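PDB 6NDQ: lytic polysaccharide monooxygenase from [Kitasatospora] papulosa, which probably cleaves recalcitrant polysaccharides such as cellulose or chitin by copper-dependent oxidation, as in related bacterial lytic polysaccharide monooxygenases. Local coordinates for residues Val117-Phe122 with Trp131-Leu136; Gly87-Thr92 with Cys180-Phe185; Lys101-Ala106 with Pro145-Glu150; Gln39-Ala44 with Ser77-Ser82. All coordinates share one frame; numbering follows the deposited sequence.

Three of the four contacts are beta pairings in the core sandwich, and the fourth joins helical pieces beside it. Contact 4 closes first along the chain; the rest nest, contact 1 inside contact 3 inside contact 2. Contacts 1 and 2 belong to the mixed sheet, their centres about 14 Å apart, and meet where V117 CG2 lies 4.0 Å from F185 CE2. Contact 3 lies in the three-stranded sheet, its centre about 26 Å from that of contact 1 and on the opposite side of the chain's centre. Contact 4 touches contact 2 through S82 and W89, which links the helical region to the sandwich. Distant parts of the sequence are thereby tied into one compact domain.

Contact 1 (Val117-Phe122 with Trp131-Leu136); sequences VTRQGF and WSDLQL
R119 N donates a hydrogen bond to D133 O at 2.7 Å, nearly along the C=O axis, drawing the tight end of the contact together. Beside it the D133 side chain rests against the ring of F122: CG comes within 3.4 Å of F122 CD2, and CB makes an off-centre CH-pi contact, the carboxylate being turned 32° from the ring plane. F122, with CG anti to its backbone N (chi1 177°), sets its ring against the D133 side chain, whose OD2 is hydrogen-bonded to T130 OG1. This is the end of an antiparallel ladder, where strand 110-118 gives way to a type II turn from R119 to F122 and strand 134-139 begins after a 3-10 segment; V117 and Q135 form its hydrogen-bonded pair. An alanine in place of D133 would probably uncover part of the F122 ring and leave the T130 hydroxyl without this acceptor. The solvent side is looser. S132 O lies over the centre of one face of the R119 guanidinium, 3.1 Å above that plane, too badly angled for a hydrogen bond, and the salt bridge from R119 NH2 to D133 OD1 is long (3.9 Å) and purely electrostatic. A water links Q120 N to Q135 OE1.

Contact 2 (Gly87-Thr92 with Cys180-Phe185); sequences GAWKTT and CSDVNF
Parallel pairing of T92 with V183 joins the start of strand 92-94 to strand 175-185 in the mixed sheet of the beta sandwich, the core fold of this monooxygenase family. Two backbone bonds straddle V183: T92 N donates to D182 O at 3.2 Å, and N184 N donates to T92 O at 2.9 Å. In both, the donor stands above the carbonyl plane. Just ahead of the pairing, T91 packs its CG2 3.7 Å from V183 O, while its OG1 rests against N184 CB; the amide end of N184 turns off to D93. The closest side-chain meeting is between W89 and D182. D182 CG lies anti to the carbonyl carbon (chi1 -62°), which sends the carboxylate toward W89, and OD2 comes 3.1 Å from W89 CB with the carboxylate only 10° from the indole plane. The indole runs on past the carboxylate, its NE1 bonded to S85 O. A water lies within hydrogen-bonding distance of both D182 OD2 and K90 O, though it has more acceptors in reach than protons to give. R10 forms a salt bridge with D182 OD2 and a cation-pi contact with W89, so one arginine serves both partners. With that positive charge beside it, the buried D182 carboxylate is likely to remain ionised, its charge compensated where the loop meets the strand.

Contact 3 (Lys101-Ala106 with Pro145-Glu150); sequences KLYDQA and PSQNYE
L102 O is gripped by two donors that reach it from opposite faces of its carbonyl plane: Y149 N at 3.2 Å, standing well above the plane, and the side-chain amide N148 ND2, also at 3.2 Å. The return bond, L102 N to Y149 O, is shorter at 2.7 Å and lies in the carbonyl plane. L102 and Y149 are thus the hydrogen-bonded pair of an antiparallel ladder between strands 97-104 and 148-154, part of the three-stranded sheet of the sandwich. N148 ND2 also sits in the plane of the Y103 ring, at its edge, 3.6 Å from CD1. On the other face of the sheet, L102 CB touches the edge of the Y149 ring. From there the phenol extends to D104, whose CG, anti to its backbone N (chi1 173°), turns the carboxylate to meet it. Y149 OH donates to D104 OD2 at 2.5 Å, meeting the anti lone pair of OD2, the one away from OD1. G109 N donates to the same hydroxyl, and H108 N to D104 OD2. A phenylalanine in place of Y149 would probably leave the buried D104 carboxylate short of a donor and G109 N without its acceptor. The phenol and the H108 N-H would be expected to stabilise D104 as the carboxylate, and with the G109 bond they tie the strand end to the loop that follows.

Contact 4 (Gln39-Ala44 with Ser77-Ser82); sequences QADPNA and SGRYDS
A44 packs against the R79 carbonyl and the Y80 ring: its CB lies 3.5 Å from R79 O and also touches Y80 CD1. The A44 carbonyl oxygen meets the Y80 ring at the edge, in plane, 3.5 Å from CE1. R79 runs alongside the other segment, with CG 3.6 Å from D41 OD2 and CD against N43 O. At the far end A40 CB and S82 CB touch at 4.0 Å. No hydrogen bond crosses between the two segments, so apolar and van der Waals fit carries the contact. The next shell holds these groups in place. R79 CG lies over the centre of the Y80 ring face, and the arginine, extended from the backbone with CG anti to N (chi1 175°), then bends at chi3; its NH1 donates to Y80 OH at 3.1 Å, in the guanidinium plane. N47 O is a further partner of that hydroxyl. On the other segment, D41 OD1 accepts from N43 N at 3.0 Å, a capping bond at the turn that leads into helix 43-46, while A44 N bonds to D41 O. A type I turn from G78 to D81 presents R79 and Y80. Around this, N11 of helix 10-18 reaches A44 O and Q36 of helix 32-40 reaches S82 O; the contact thus joins helices 32-40 and 43-46 to the turn 78-81, near the weakly bonded helical stretch about 75-78.

Contact 1 (Val117-Phe122 with Trp131-Leu136)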
loop_
_atom_site.group_PDB
_atom_site.type_symbol
_atom_site.label_atom_id
_atom_site.label_comp_id
_atom_site.label_asym_id
_atom_site.label_seq_id
_atom_site.Cartn_x
_atom_site.Cartn_y
_atom_site.Cartn_z
ATOM N N VAL A 117 -6.822 -2.949 7.872
ATOM C CA VAL A 117 -7.783 -2.781 6.787
ATOM C C VAL A 117 -8.790 -1.701 7.167
ATOM O O VAL A 117 -9.114 -1.533 8.346
ATOM C CB VAL A 117 -8.490 -4.102 6.456
ATOM C CG1 VAL A 117 -9.483 -4.480 7.556
ATOM C CG2 VAL A 117 -9.208 -3.977 5.111
ATOM N N THR A 118 -9.264 -0.945 6.158
ATOM C CA THR A 118 -10.309 0.051 6.399
ATOM C C THR A 118 -11.589 -0.610 6.920
ATOM O O THR A 118 -12.017 -1.663 6.436
ATOM C CB THR A 118 -10.619 0.882 5.125
ATOM O OG1 THR A 118 -11.045 0.043 4.028
ATOM C CG2 THR A 118 -9.431 1.703 4.689
ATOM N N ARG A 119 -12.207 0.009 7.928
ATOM C CA ARG A 119 -13.407 -0.582 8.509
ATOM C C ARG A 119 -14.566 -0.540 7.517
ATOM O O ARG A 119 -14.648 0.352 6.663
ATOM C CB ARG A 119 -13.798 0.138 9.803
ATOM C CG ARG A 119 -14.045 1.634 9.666
ATOM C CD ARG A 119 -14.212 2.278 11.063
ATOM N NE ARG A 119 -14.387 3.727 10.994
ATOM C CZ ARG A 119 -14.365 4.537 12.053
ATOM N NH1 ARG A 119 -14.177 4.041 13.271
ATOM N NH2 ARG A 119 -14.538 5.845 11.895
ATOM N N GLN A 120 -15.462 -1.526 7.633
ATOM C CA GLN A 120 -16.702 -1.495 6.866
ATOM C C GLN A 120 -17.434 -0.184 7.151
ATOM O O GLN A 120 -17.481 0.286 8.296
ATOM C CB GLN A 120 -17.570 -2.716 7.209
ATOM C CG GLN A 120 -18.643 -3.067 6.172
ATOM C CD GLN A 120 -18.059 -3.622 4.878
ATOM O OE1 GLN A 120 -16.965 -4.187 4.865
ATOM N NE2 GLN A 120 -18.791 -3.451 3.780
ATOM N N GLY A 121 -17.949 0.446 6.091
ATOM C CA GLY A 121 -18.505 1.782 6.163
ATOM C C GLY A 121 -17.621 2.865 5.578
ATOM O O GLY A 121 -18.122 3.957 5.277
ATOM N N PHE A 122 -16.323 2.601 5.418
ATOM C CA PHE A 122 -15.403 3.561 4.820
ATOM C C PHE A 122 -15.364 3.365 3.304
ATOM O O PHE A 122 -15.232 2.232 2.813
ATOM C CB PHE A 122 -14.006 3.403 5.436
ATOM C CG PHE A 122 -12.960 4.308 4.836
ATOM C CD1 PHE A 122 -12.113 3.846 3.841
ATOM C CD2 PHE A 122 -12.806 5.611 5.287
ATOM C CE1 PHE A 122 -11.138 4.666 3.288
ATOM C CE2 PHE A 122 -11.850 6.436 4.728
ATOM C CZ PHE A 122 -11.010 5.963 3.731
ATOM N N TRP A 131 -6.225 7.299 10.221
ATOM C CA TRP A 131 -5.942 6.184 11.113
ATOM C C TRP A 131 -7.204 5.642 11.790
ATOM O O TRP A 131 -7.332 4.430 11.966
ATOM C CB TRP A 131 -4.909 6.604 12.157
ATOM C CG TRP A 131 -3.507 6.685 11.612
ATOM C CD1 TRP A 131 -2.881 7.797 11.130
ATOM C CD2 TRP A 131 -2.572 5.608 11.471
ATOM N NE1 TRP A 131 -1.610 7.483 10.711
ATOM C CE2 TRP A 131 -1.392 6.147 10.915
ATOM C CE3 TRP A 131 -2.615 4.239 11.767
ATOM C CZ2 TRP A 131 -0.263 5.367 10.652
ATOM C CZ3 TRP A 131 -1.489 3.467 11.504
ATOM C CH2 TRP A 131 -0.336 4.029 10.950
ATOM N N SER A 132 -8.140 6.515 12.188
ATOM C CA SER A 132 -9.381 6.035 12.804
ATOM C C SER A 132 -10.241 5.204 11.858
ATOM O O SER A 132 -11.184 4.548 12.314
ATOM C CB SER A 132 -10.207 7.215 13.338
ATOM O OG SER A 132 -10.730 8.007 12.287
ATOM N N ASP A 133 -9.952 5.205 10.561
ATOM C CA ASP A 133 -10.684 4.356 9.635
ATOM C C ASP A 133 -10.117 2.945 9.551
ATOM O O ASP A 133 -10.747 2.074 8.940
ATOM C CB ASP A 133 -10.683 4.976 8.237
ATOM C CG ASP A 133 -11.225 6.392 8.223
ATOM O OD1 ASP A 133 -12.333 6.616 8.747
ATOM O OD2 ASP A 133 -10.539 7.294 7.689
ATOM N N LEU A 134 -8.958 2.700 10.144
ATOM C CA LEU A 134 -8.262 1.423 10.056
ATOM C C LEU A 134 -8.528 0.551 11.278
ATOM O O LEU A 134 -8.777 1.047 12.382
ATOM C CB LEU A 134 -6.757 1.642 9.918
ATOM C CG LEU A 134 -6.286 2.370 8.664
ATOM C CD1 LEU A 134 -4.793 2.571 8.721
ATOM C CD2 LEU A 134 -6.636 1.556 7.447
ATOM N N GLN A 135 -8.457 -0.761 11.050
ATOM C CA GLN A 135 -8.552 -1.809 12.058
ATOM C C GLN A 135 -7.386 -2.754 11.825
ATOM O O GLN A 135 -7.175 -3.204 10.697
ATOM C CB GLN A 135 -9.874 -2.589 11.950
ATOM C CG GLN A 135 -11.111 -1.756 12.258
ATOM C CD GLN A 135 -12.420 -2.525 12.071
ATOM O OE1 GLN A 135 -12.701 -3.068 10.992
ATOM N NE2 GLN A 135 -13.234 -2.560 13.126
ATOM N N LEU A 136 -6.621 -3.044 12.876
ATOM C CA LEU A 136 -5.492 -3.962 12.746
ATOM C C LEU A 136 -6.004 -5.385 12.591
ATOM O O LEU A 136 -6.767 -5.862 13.436
ATOM C CB LEU A 136 -4.579 -3.853 13.967
ATOM C CG LEU A 136 -3.365 -4.793 14.115
ATOM C CD1 LEU A 136 -2.204 -4.366 13.268
ATOM C CD2 LEU A 136 -2.912 -4.946 15.587
HETATM O O HOH W 1 -15.251 -3.199 9.987
#

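Contact 2 (Gly87-Thr92 with Cys180-Phe185)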
loop_
_atom_site.group_PDB
_atom_site.type_symbol
_atom_site.label_atom_id
_atom_site.label_comp_id
_atom_site.label_asym_id
_atom_site.label_seq_id
_atom_site.Cartn_x
_atom_site.Cartn_y
_atom_site.Cartn_z
ATOM N N GLY A 87 -10.299 8.563 -4.789
ATOM C CA GLY A 87 -10.980 8.272 -6.042
ATOM C C GLY A 87 -11.019 6.778 -6.307
ATOM O O GLY A 87 -10.733 5.969 -5.424
ATOM N N ALA A 88 -11.375 6.419 -7.548
ATOM C CA ALA A 88 -11.670 5.027 -7.875
ATOM C C ALA A 88 -10.385 4.269 -8.246
ATOM O O ALA A 88 -10.179 3.829 -9.366
ATOM C CB ALA A 88 -12.715 4.965 -8.988
ATOM N N TRP A 89 -9.497 4.118 -7.261
ATOM C CA TRP A 89 -8.297 3.292 -7.449
ATOM C C TRP A 89 -8.640 1.862 -7.865
ATOM O O TRP A 89 -9.592 1.266 -7.359
ATOM C CB TRP A 89 -7.486 3.239 -6.154
ATOM C CG TRP A 89 -6.856 4.538 -5.772
ATOM C CD1 TRP A 89 -7.389 5.493 -4.966
ATOM C CD2 TRP A 89 -5.572 5.023 -6.184
ATOM N NE1 TRP A 89 -6.517 6.553 -4.848
ATOM C CE2 TRP A 89 -5.383 6.282 -5.563
ATOM C CE3 TRP A 89 -4.554 4.513 -6.994
ATOM C CZ2 TRP A 89 -4.241 7.052 -5.768
ATOM C CZ3 TRP A 89 -3.403 5.269 -7.169
ATOM C CH2 TRP A 89 -3.261 6.534 -6.572
ATOM N N LYS A 90 -7.848 1.292 -8.780
ATOM C CA LYS A 90 -8.098 -0.080 -9.217
ATOM C C LYS A 90 -7.844 -1.053 -8.077
ATOM O O LYS A 90 -6.837 -0.940 -7.362
ATOM C CB LYS A 90 -7.227 -0.455 -10.424
ATOM C CG LYS A 90 -7.351 0.487 -11.610
ATOM C CD LYS A 90 -8.770 0.494 -12.171
ATOM C CE LYS A 90 -8.922 1.527 -13.279
ATOM N NZ LYS A 90 -10.257 1.410 -13.960
ATOM N N THR A 91 -8.759 -1.998 -7.903
ATOM C CA THR A 91 -8.737 -2.949 -6.795
ATOM C C THR A 91 -8.245 -4.319 -7.240
ATOM O O THR A 91 -8.227 -4.646 -8.432
ATOM C CB THR A 91 -10.127 -3.104 -6.173
ATOM O OG1 THR A 91 -11.036 -3.599 -7.176
ATOM C CG2 THR A 91 -10.625 -1.761 -5.639
ATOM N N THR A 92 -7.824 -5.107 -6.250
ATOM C CA THR A 92 -7.582 -6.540 -6.379
ATOM C C THR A 92 -8.665 -7.263 -5.603
ATOM O O THR A 92 -8.915 -6.935 -4.431
ATOM C CB THR A 92 -6.207 -6.950 -5.829
ATOM O OG1 THR A 92 -5.178 -6.340 -6.606
ATOM C CG2 THR A 92 -6.038 -8.458 -5.892
ATOM N N CYS A 180 -0.159 1.119 0.799
ATOM C CA CYS A 180 -1.601 1.049 0.608
ATOM C C CYS A 180 -1.894 0.146 -0.577
ATOM O O CYS A 180 -1.287 0.310 -1.645
ATOM C CB CYS A 180 -2.206 2.429 0.337
ATOM S SG CYS A 180 -2.195 3.525 1.764
ATOM N N SER A 181 -2.860 -0.757 -0.392
ATOM C CA SER A 181 -3.355 -1.630 -1.444
ATOM C C SER A 181 -4.870 -1.525 -1.477
ATOM O O SER A 181 -5.529 -1.772 -0.460
ATOM C CB SER A 181 -2.946 -3.081 -1.173
ATOM O OG SER A 181 -1.596 -3.312 -1.504
ATOM N N ASP A 182 -5.429 -1.196 -2.646
ATOM C CA ASP A 182 -6.876 -1.192 -2.815
ATOM C C ASP A 182 -7.366 -2.600 -3.098
ATOM O O ASP A 182 -6.735 -3.335 -3.850
ATOM C CB ASP A 182 -7.268 -0.270 -3.957
ATOM C CG ASP A 182 -6.876 1.145 -3.672
ATOM O OD1 ASP A 182 -7.597 1.802 -2.917
ATOM O OD2 ASP A 182 -5.839 1.565 -4.206
ATOM N N VAL A 183 -8.449 -2.993 -2.433
ATOM C CA VAL A 183 -8.927 -4.359 -2.496
ATOM C C VAL A 183 -10.436 -4.298 -2.594
ATOM O O VAL A 183 -11.065 -3.284 -2.293
ATOM C CB VAL A 183 -8.505 -5.233 -1.286
ATOM C CG1 VAL A 183 -6.983 -5.357 -1.205
ATOM C CG2 VAL A 183 -9.074 -4.667 0.012
ATOM N N ASN A 184 -11.005 -5.416 -3.023
ATOM C CA ASN A 184 -12.443 -5.617 -3.123
ATOM C C ASN A 184 -12.715 -6.994 -2.528
ATOM O O ASN A 184 -12.290 -8.010 -3.086
ATOM C CB ASN A 184 -12.897 -5.516 -4.577
ATOM C CG ASN A 184 -14.385 -5.751 -4.756
ATOM O OD1 ASN A 184 -15.208 -5.202 -4.031
ATOM N ND2 ASN A 184 -14.733 -6.563 -5.743
ATOM N N PHE A 185 -13.363 -7.028 -1.369
ATOM C CA PHE A 185 -13.712 -8.291 -0.722
ATOM C C PHE A 185 -14.921 -8.922 -1.419
ATOM O O PHE A 185 -15.989 -8.309 -1.486
ATOM C CB PHE A 185 -14.012 -8.065 0.757
ATOM C CG PHE A 185 -12.791 -7.841 1.596
ATOM C CD1 PHE A 185 -12.065 -8.915 2.081
ATOM C CD2 PHE A 185 -12.397 -6.563 1.922
ATOM C CE1 PHE A 185 -10.937 -8.711 2.881
ATOM C CE2 PHE A 185 -11.273 -6.352 2.705
ATOM C CZ PHE A 185 -10.543 -7.426 3.169
HETATM O O HOH W 2 -4.938 0.630 -6.590
HETATM O O HOH W 3 -4.222 -4.142 -4.950
#

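Contact 3 (Lys101-Ala106 with Pro145-Glu150)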
loop_
_atom_site.group_PDB
_atom_site.type_symbol
_atom_site.label_atom_id
_atom_site.label_comp_id
_atom_site.label_asym_id
_atom_site.label_seq_id
_atom_site.Cartn_x
_atom_site.Cartn_y
_atom_site.Cartn_z
ATOM N N LYS A 101 1.615 -10.399 0.165
ATOM C CA LYS A 101 2.876 -10.887 -0.377
ATOM C C LYS A 101 3.752 -9.683 -0.674
ATOM O O LYS A 101 3.358 -8.810 -1.462
ATOM C CB LYS A 101 2.637 -11.715 -1.645
ATOM C CG LYS A 101 3.861 -12.445 -2.148
ATOM C CD LYS A 101 3.494 -13.266 -3.380
ATOM C CE LYS A 101 4.616 -13.272 -4.374
ATOM N NZ LYS A 101 5.213 -14.618 -4.480
ATOM N N LEU A 102 4.913 -9.610 -0.017
ATOM C CA LEU A 102 5.882 -8.563 -0.298
ATOM C C LEU A 102 7.011 -9.123 -1.164
ATOM O O LEU A 102 7.268 -10.337 -1.190
ATOM C CB LEU A 102 6.437 -7.940 0.991
ATOM C CG LEU A 102 5.378 -7.146 1.770
ATOM C CD1 LEU A 102 4.741 -8.030 2.828
ATOM C CD2 LEU A 102 5.893 -5.810 2.392
ATOM N N TYR A 103 7.626 -8.230 -1.935
ATOM C CA TYR A 103 8.848 -8.514 -2.669
ATOM C C TYR A 103 9.949 -7.589 -2.163
ATOM O O TYR A 103 9.760 -6.369 -2.102
ATOM C CB TYR A 103 8.645 -8.346 -4.178
ATOM C CG TYR A 103 9.915 -8.604 -4.929
ATOM C CD1 TYR A 103 10.470 -9.878 -4.958
ATOM C CD2 TYR A 103 10.579 -7.582 -5.581
ATOM C CE1 TYR A 103 11.638 -10.129 -5.632
ATOM C CE2 TYR A 103 11.755 -7.826 -6.259
ATOM C CZ TYR A 103 12.279 -9.104 -6.281
ATOM O OH TYR A 103 13.455 -9.367 -6.957
ATOM N N ASP A 104 11.097 -8.175 -1.801
ATOM C CA ASP A 104 12.220 -7.474 -1.178
ATOM C C ASP A 104 13.493 -7.923 -1.880
ATOM O O ASP A 104 14.124 -8.893 -1.451
ATOM C CB ASP A 104 12.267 -7.768 0.301
ATOM C CG ASP A 104 13.510 -7.205 0.972
ATOM O OD1 ASP A 104 14.221 -6.379 0.349
ATOM O OD2 ASP A 104 13.757 -7.575 2.132
ATOM N N GLN A 105 13.878 -7.203 -2.935
ATOM C CA GLN A 105 15.030 -7.625 -3.726
ATOM C C GLN A 105 16.247 -7.887 -2.842
ATOM O O GLN A 105 16.894 -8.936 -2.955
ATOM C CB GLN A 105 15.354 -6.576 -4.788
ATOM C CG GLN A 105 16.468 -6.993 -5.731
ATOM C CD GLN A 105 17.841 -6.912 -5.088
ATOM O OE1 GLN A 105 18.114 -5.999 -4.304
ATOM N NE2 GLN A 105 18.710 -7.874 -5.407
ATOM N N ALA A 106 16.571 -6.942 -1.958
ATOM C CA ALA A 106 17.811 -6.989 -1.191
ATOM C C ALA A 106 17.737 -7.869 0.055
ATOM O O ALA A 106 18.720 -7.919 0.812
ATOM C CB ALA A 106 18.222 -5.570 -0.787
ATOM N N PRO A 145 15.608 -12.671 6.662
ATOM C CA PRO A 145 15.815 -12.151 5.308
ATOM C C PRO A 145 15.366 -13.116 4.225
ATOM O O PRO A 145 15.671 -14.308 4.257
ATOM C CB PRO A 145 17.330 -11.922 5.258
ATOM C CG PRO A 145 17.671 -11.563 6.642
ATOM C CD PRO A 145 16.761 -12.378 7.533
ATOM N N SER A 146 14.639 -12.579 3.259
ATOM C CA SER A 146 14.184 -13.338 2.106
ATOM C C SER A 146 13.883 -12.347 0.997
ATOM O O SER A 146 13.863 -11.132 1.215
ATOM C CB SER A 146 12.949 -14.172 2.449
ATOM O OG SER A 146 12.567 -14.979 1.346
ATOM N N GLN A 147 13.612 -12.877 -0.191
ATOM C CA GLN A 147 13.160 -12.017 -1.273
ATOM C C GLN A 147 11.646 -11.897 -1.353
ATOM O O GLN A 147 11.150 -11.003 -2.045
ATOM C CB GLN A 147 13.695 -12.521 -2.604
ATOM C CG GLN A 147 15.157 -12.190 -2.810
ATOM C CD GLN A 147 15.539 -12.276 -4.259
ATOM O OE1 GLN A 147 15.755 -13.364 -4.786
ATOM N NE2 GLN A 147 15.610 -11.130 -4.922
ATOM N N ASN A 148 10.909 -12.791 -0.690
ATOM C CA ASN A 148 9.458 -12.700 -0.598
ATOM C C ASN A 148 9.041 -12.993 0.831
ATOM O O ASN A 148 9.546 -13.936 1.453
ATOM C CB ASN A 148 8.774 -13.660 -1.570
ATOM C CG ASN A 148 9.007 -13.269 -3.009
ATOM O OD1 ASN A 148 9.916 -13.783 -3.655
ATOM N ND2 ASN A 148 8.213 -12.322 -3.507
ATOM N N TYR A 149 8.160 -12.149 1.352
ATOM C CA TYR A 149 7.494 -12.357 2.625
ATOM C C TYR A 149 6.004 -12.514 2.370
ATOM O O TYR A 149 5.424 -11.780 1.563
ATOM C CB TYR A 149 7.728 -11.184 3.590
ATOM C CG TYR A 149 9.164 -10.713 3.627
ATOM C CD1 TYR A 149 10.175 -11.545 4.098
ATOM C CD2 TYR A 149 9.512 -9.442 3.180
ATOM C CE1 TYR A 149 11.473 -11.126 4.126
ATOM C CE2 TYR A 149 10.827 -9.003 3.209
ATOM C CZ TYR A 149 11.802 -9.855 3.687
ATOM O OH TYR A 149 13.113 -9.452 3.719
ATOM N N GLU A 150 5.383 -13.452 3.075
ATOM C CA GLU A 150 3.947 -13.674 2.981
ATOM C C GLU A 150 3.341 -13.540 4.366
ATOM O O GLU A 150 3.833 -14.147 5.320
ATOM C CB GLU A 150 3.626 -15.055 2.396
ATOM C CG GLU A 150 3.801 -15.157 0.896
ATOM C CD GLU A 150 3.529 -16.563 0.388
ATOM O OE1 GLU A 150 2.517 -17.170 0.812
ATOM O OE2 GLU A 150 4.341 -17.066 -0.419
HETATM O O HOH W 4 14.472 -11.800 -7.822
#

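Contact 4 (Gln39-Ala44 with Ser77-Ser82)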
loop_
_atom_site.group_PDB
_atom_site.type_symbol
_atom_site.label_atom_id
_atom_site.label_comp_id
_atom_site.label_asym_id
_atom_site.label_seq_id
_atom_site.Cartn_x
_atom_site.Cartn_y
_atom_site.Cartn_z
ATOM N N GLN A 39 1.045 11.956 -13.673
ATOM C CA GLN A 39 1.128 13.388 -13.965
ATOM C C GLN A 39 1.916 14.123 -12.898
ATOM O O GLN A 39 2.801 14.926 -13.214
ATOM C CB GLN A 39 -0.269 13.998 -14.055
ATOM C CG GLN A 39 -0.987 13.717 -15.377
ATOM C CD GLN A 39 -0.478 14.615 -16.507
ATOM O OE1 GLN A 39 -0.538 15.843 -16.424
ATOM N NE2 GLN A 39 0.052 14.002 -17.544
ATOM N N ALA A 40 1.603 13.854 -11.624
ATOM C CA ALA A 40 2.185 14.642 -10.539
ATOM C C ALA A 40 3.654 14.306 -10.330
ATOM O O ALA A 40 4.483 15.208 -10.119
ATOM C CB ALA A 40 1.385 14.439 -9.245
ATOM N N ASP A 41 3.998 13.015 -10.356
ATOM C CA ASP A 41 5.389 12.607 -10.192
ATOM C C ASP A 41 5.589 11.188 -10.704
ATOM O O ASP A 41 5.314 10.224 -9.974
ATOM C CB ASP A 41 5.818 12.710 -8.721
ATOM C CG ASP A 41 7.349 12.721 -8.551
ATOM O OD1 ASP A 41 8.083 12.432 -9.521
ATOM O OD2 ASP A 41 7.813 13.031 -7.432
ATOM N N PRO A 42 6.076 11.029 -11.944
ATOM C CA PRO A 42 6.405 9.683 -12.442
ATOM C C PRO A 42 7.332 8.921 -11.513
ATOM O O PRO A 42 7.326 7.689 -11.516
ATOM C CB PRO A 42 7.084 9.960 -13.794
ATOM C CG PRO A 42 6.729 11.359 -14.149
ATOM C CD PRO A 42 6.575 12.085 -12.836
ATOM N N ASN A 43 8.126 9.619 -10.696
ATOM C CA ASN A 43 9.026 8.900 -9.800
ATOM C C ASN A 43 8.286 8.170 -8.680
ATOM O O ASN A 43 8.871 7.267 -8.077
ATOM C CB ASN A 43 10.056 9.846 -9.184
ATOM C CG ASN A 43 11.045 10.355 -10.195
ATOM O OD1 ASN A 43 11.429 9.641 -11.117
ATOM N ND2 ASN A 43 11.448 11.608 -10.043
ATOM N N ALA A 44 7.015 8.511 -8.410
ATOM C CA ALA A 44 6.221 7.693 -7.498
ATOM C C ALA A 44 6.136 6.269 -7.999
ATOM O O ALA A 44 6.015 5.332 -7.205
ATOM C CB ALA A 44 4.817 8.278 -7.311
ATOM N N SER A 77 10.168 14.167 0.339
ATOM C CA SER A 77 9.679 15.467 -0.146
ATOM C C SER A 77 8.416 15.325 -0.997
ATOM O O SER A 77 8.289 15.955 -2.046
ATOM C CB SER A 77 10.767 16.211 -0.922
ATOM O OG SER A 77 11.997 16.198 -0.214
ATOM N N GLY A 78 7.484 14.491 -0.539
ATOM C CA GLY A 78 6.219 14.303 -1.242
ATOM C C GLY A 78 6.289 13.606 -2.582
ATOM O O GLY A 78 5.357 13.752 -3.385
ATOM N N ARG A 79 7.354 12.839 -2.852
ATOM C CA ARG A 79 7.441 12.102 -4.113
ATOM C C ARG A 79 6.192 11.256 -4.330
ATOM O O ARG A 79 5.719 11.109 -5.470
ATOM C CB ARG A 79 8.705 11.225 -4.129
ATOM C CG ARG A 79 8.846 10.311 -5.343
ATOM C CD ARG A 79 9.881 9.218 -5.090
ATOM N NE ARG A 79 11.242 9.754 -5.074
ATOM C CZ ARG A 79 12.298 9.150 -4.523
ATOM N NH1 ARG A 79 12.177 7.969 -3.905
ATOM N NH2 ARG A 79 13.486 9.742 -4.578
ATOM N N TYR A 80 5.634 10.704 -3.251
ATOM C CA TYR A 80 4.478 9.815 -3.352
ATOM C C TYR A 80 3.194 10.508 -2.925
ATOM O O TYR A 80 2.230 9.823 -2.580
ATOM C CB TYR A 80 4.701 8.539 -2.521
ATOM C CG TYR A 80 6.037 7.869 -2.790
ATOM C CD1 TYR A 80 6.203 7.021 -3.877
ATOM C CD2 TYR A 80 7.140 8.103 -1.965
ATOM C CE1 TYR A 80 7.421 6.421 -4.152
ATOM C CE2 TYR A 80 8.379 7.501 -2.232
ATOM C CZ TYR A 80 8.512 6.660 -3.318
ATOM O OH TYR A 80 9.738 6.067 -3.585
ATOM N N ASP A 81 3.179 11.851 -2.923
ATOM C CA ASP A 81 2.023 12.627 -2.471
ATOM C C ASP A 81 0.752 12.115 -3.140
ATOM O O ASP A 81 -0.273 11.918 -2.479
ATOM C CB ASP A 81 2.192 14.110 -2.840
ATOM C CG ASP A 81 2.848 14.948 -1.756
ATOM O OD1 ASP A 81 2.811 14.540 -0.574
ATOM O OD2 ASP A 81 3.377 16.026 -2.125
ATOM N N SER A 82 0.823 11.915 -4.454
ATOM C CA SER A 82 -0.381 11.632 -5.225
ATOM C C SER A 82 -0.977 10.266 -4.932
ATOM O O SER A 82 -2.112 10.018 -5.376
ATOM C CB SER A 82 -0.118 11.777 -6.735
ATOM O OG SER A 82 1.021 11.040 -7.140
#